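Local coordinates for protein galactose-binding lectin (PDB 2DVF) that binds galactose-containing carbohydrates as a homotetrameric legume lectin that carries manganese and calcium ions, at residues A[69-74]-A[120-125]. Sequence-based numbering, arbitrary orientation.
Sequences FSFEMK and VEFDTY. With MN (manganese (II) ion), chain F; CA (calcium ion), chain E.
Phe71 directs the edge of its ring at one face of Phe122: CE2 of Phe71 stands 3.7 Å above the plane of the Phe122 ring, over its centre. With ring centroids 4.9 Å apart and planes at 57°, the pair meets the criteria for an edge-to-face stack, tilted well short of perpendicular. Phe69 touches the same ring differently, its CE1 lying 4.2 Å from CE2 of Phe122, which sits at the Phe69 edge near that ring's plane. Further along, Met73 and Thr124 meet tip to tip, methyl CE against methyl CG2; the bend at chi3 (-95°) turns CE toward Thr124 and the carbonyl O of Phe122. The hydroxyl of Thr124 is engaged elsewhere, OG1 hydrogen-bonding to Gln216.

The strand axes approach to 11.0 Å at 23°, too far apart for backbone pairing, and the strands belong to different sheets. Strands 64-74 and 117-123 thus face each other across the core of the legume-lectin jelly roll, joined chiefly by side-chain packing. Val163 of strand 160-168 touches both Phe71 and Phe122, and Ile85 of strand 84-91 touches Phe71 and Met73.

Alternation along strand 117-123 turns Phe122 into this core and Glu121 and Asp123 to the metal side. Glu121 OE2 binds manganese at 2.1 Å, while Asp123 bridges the ions: OD2 binds manganese and calcium, and OD1 binds calcium at 2.5 Å. OD1 also accepts a hydrogen bond from the backbone N of Tyr125, forming an Asx turn that probably helps position the carbonyl O of Tyr125 on calcium. Asp132 serves both ions; His137 adds to the manganese site and Asn127 to the calcium site.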
loop_
_atom_site.group_PDB
_atom_site.type_symbol
_atom_site.label_atom_id
_atom_site.label_comp_id
_atom_site.label_asym_id
_atom_site.label_seq_id
_atom_site.Cartn_x
_atom_site.Cartn_y
_atom_site.Cartn_z
ATOM N N PHE A 69 -12.401 4.597 -9.170
ATOM C CA PHE A 69 -11.950 5.314 -10.340
ATOM C C PHE A 69 -12.830 6.508 -10.641
ATOM O O PHE A 69 -14.010 6.525 -10.296
ATOM C CB PHE A 69 -11.903 4.362 -11.536
ATOM C CG PHE A 69 -13.219 3.708 -11.850
ATOM C CD1 PHE A 69 -14.206 4.395 -12.543
ATOM C CD2 PHE A 69 -13.462 2.398 -11.469
ATOM C CE1 PHE A 69 -15.405 3.784 -12.851
ATOM C CE2 PHE A 69 -14.660 1.783 -11.776
ATOM C CZ PHE A 69 -15.633 2.474 -12.468
ATOM N N SER A 70 -12.239 7.510 -11.279
ATOM C CA SER A 70 -12.965 8.709 -11.640
ATOM C C SER A 70 -12.859 8.941 -13.142
ATOM O O SER A 70 -11.808 8.705 -13.746
ATOM C CB SER A 70 -12.403 9.914 -10.888
ATOM O OG SER A 70 -11.029 10.083 -11.173
ATOM N N PHE A 71 -13.956 9.393 -13.740
ATOM C CA PHE A 71 -13.983 9.666 -15.166
ATOM C C PHE A 71 -14.675 10.988 -15.433
ATOM O O PHE A 71 -15.208 11.609 -14.521
ATOM C CB PHE A 71 -14.693 8.531 -15.920
ATOM C CG PHE A 71 -16.151 8.373 -15.580
ATOM C CD1 PHE A 71 -17.092 9.297 -16.023
ATOM C CD2 PHE A 71 -16.588 7.272 -14.845
ATOM C CE1 PHE A 71 -18.444 9.124 -15.740
ATOM C CE2 PHE A 71 -17.941 7.086 -14.555
ATOM C CZ PHE A 71 -18.870 8.008 -15.001
ATOM N N GLU A 72 -14.655 11.417 -16.685
ATOM C CA GLU A 72 -15.292 12.666 -17.060
ATOM C C GLU A 72 -15.880 12.593 -18.457
ATOM O O GLU A 72 -15.294 11.987 -19.349
ATOM C CB GLU A 72 -14.290 13.813 -17.018
ATOM C CG GLU A 72 -14.945 15.163 -17.229
ATOM C CD GLU A 72 -13.945 16.265 -17.452
ATOM O OE1 GLU A 72 -12.963 16.346 -16.677
ATOM O OE2 GLU A 72 -14.152 17.055 -18.399
ATOM N N MET A 73 -17.037 13.210 -18.648
ATOM C CA MET A 73 -17.661 13.215 -19.961
ATOM C C MET A 73 -18.141 14.613 -20.339
ATOM O O MET A 73 -19.137 15.108 -19.814
ATOM C CB MET A 73 -18.818 12.218 -20.011
ATOM C CG MET A 73 -18.365 10.776 -19.859
ATOM S SD MET A 73 -19.545 9.591 -20.510
ATOM C CE MET A 73 -20.455 9.151 -19.039
ATOM N N LYS A 74 -17.414 15.251 -21.255
ATOM C CA LYS A 74 -17.753 16.594 -21.701
ATOM C C LYS A 74 -18.335 16.553 -23.119
ATOM O O LYS A 74 -17.876 15.787 -23.968
ATOM C CB LYS A 74 -16.502 17.483 -21.639
ATOM C CG LYS A 74 -16.783 18.972 -21.808
ATOM C CD LYS A 74 -15.699 19.851 -21.175
ATOM C CE LYS A 74 -14.322 19.639 -21.803
ATOM N NZ LYS A 74 -13.267 20.498 -21.179
ATOM N N VAL A 120 -19.998 -2.565 -15.531
ATOM C CA VAL A 120 -20.861 -1.558 -14.944
ATOM C C VAL A 120 -20.835 -0.451 -15.981
ATOM O O VAL A 120 -19.795 0.164 -16.220
ATOM C CB VAL A 120 -20.292 -1.005 -13.629
ATOM C CG1 VAL A 120 -21.299 -0.058 -12.997
ATOM C CG2 VAL A 120 -19.950 -2.140 -12.689
ATOM N N GLU A 121 -21.968 -0.207 -16.620
ATOM C CA GLU A 121 -22.009 0.818 -17.638
ATOM C C GLU A 121 -22.534 2.157 -17.143
ATOM O O GLU A 121 -23.254 2.245 -16.144
ATOM C CB GLU A 121 -22.836 0.341 -18.831
ATOM C CG GLU A 121 -24.266 0.006 -18.506
ATOM C CD GLU A 121 -25.122 -0.048 -19.744
ATOM O OE1 GLU A 121 -24.882 -0.917 -20.596
ATOM O OE2 GLU A 121 -26.032 0.791 -19.870
ATOM N N PHE A 122 -22.131 3.202 -17.856
ATOM C CA PHE A 122 -22.522 4.572 -17.566
ATOM C C PHE A 122 -23.048 5.074 -18.898
ATOM O O PHE A 122 -22.406 5.836 -19.627
ATOM C CB PHE A 122 -21.307 5.345 -17.076
ATOM C CG PHE A 122 -20.731 4.785 -15.806
ATOM C CD1 PHE A 122 -21.286 5.111 -14.573
ATOM C CD2 PHE A 122 -19.670 3.880 -15.847
ATOM C CE1 PHE A 122 -20.790 4.541 -13.396
ATOM C CE2 PHE A 122 -19.173 3.308 -14.684
ATOM C CZ PHE A 122 -19.733 3.637 -13.455
ATOM N N ASP A 123 -24.247 4.583 -19.188
ATOM C CA ASP A 123 -24.976 4.835 -20.411
ATOM C C ASP A 123 -25.582 6.237 -20.494
ATOM O O ASP A 123 -26.377 6.640 -19.646
ATOM C CB ASP A 123 -26.060 3.765 -20.525
ATOM C CG ASP A 123 -26.409 3.437 -21.947
ATOM O OD1 ASP A 123 -26.463 4.380 -22.762
ATOM O OD2 ASP A 123 -26.640 2.245 -22.244
ATOM N N THR A 124 -25.212 6.965 -21.541
ATOM C CA THR A 124 -25.691 8.326 -21.739
ATOM C C THR A 124 -26.564 8.454 -22.977
ATOM O O THR A 124 -26.897 9.564 -23.393
ATOM C CB THR A 124 -24.521 9.284 -21.899
ATOM O OG1 THR A 124 -23.861 8.998 -23.135
ATOM C CG2 THR A 124 -23.526 9.119 -20.756
ATOM N N TYR A 125 -26.919 7.322 -23.576
ATOM C CA TYR A 125 -27.768 7.336 -24.760
ATOM C C TYR A 125 -28.753 6.168 -24.727
ATOM O O TYR A 125 -28.354 5.011 -24.670
ATOM C CB TYR A 125 -26.912 7.283 -26.029
ATOM C CG TYR A 125 -27.706 7.469 -27.304
ATOM C CD1 TYR A 125 -28.370 6.397 -27.902
ATOM C CD2 TYR A 125 -27.813 8.724 -27.904
ATOM C CE1 TYR A 125 -29.123 6.567 -29.065
ATOM C CE2 TYR A 125 -28.565 8.907 -29.068
ATOM C CZ TYR A 125 -29.216 7.823 -29.642
ATOM O OH TYR A 125 -29.955 7.993 -30.791
HETATM MN MN MN F . -27.824 0.479 -20.977
HETATM CA CA CA E . -26.721 3.099 -24.928
#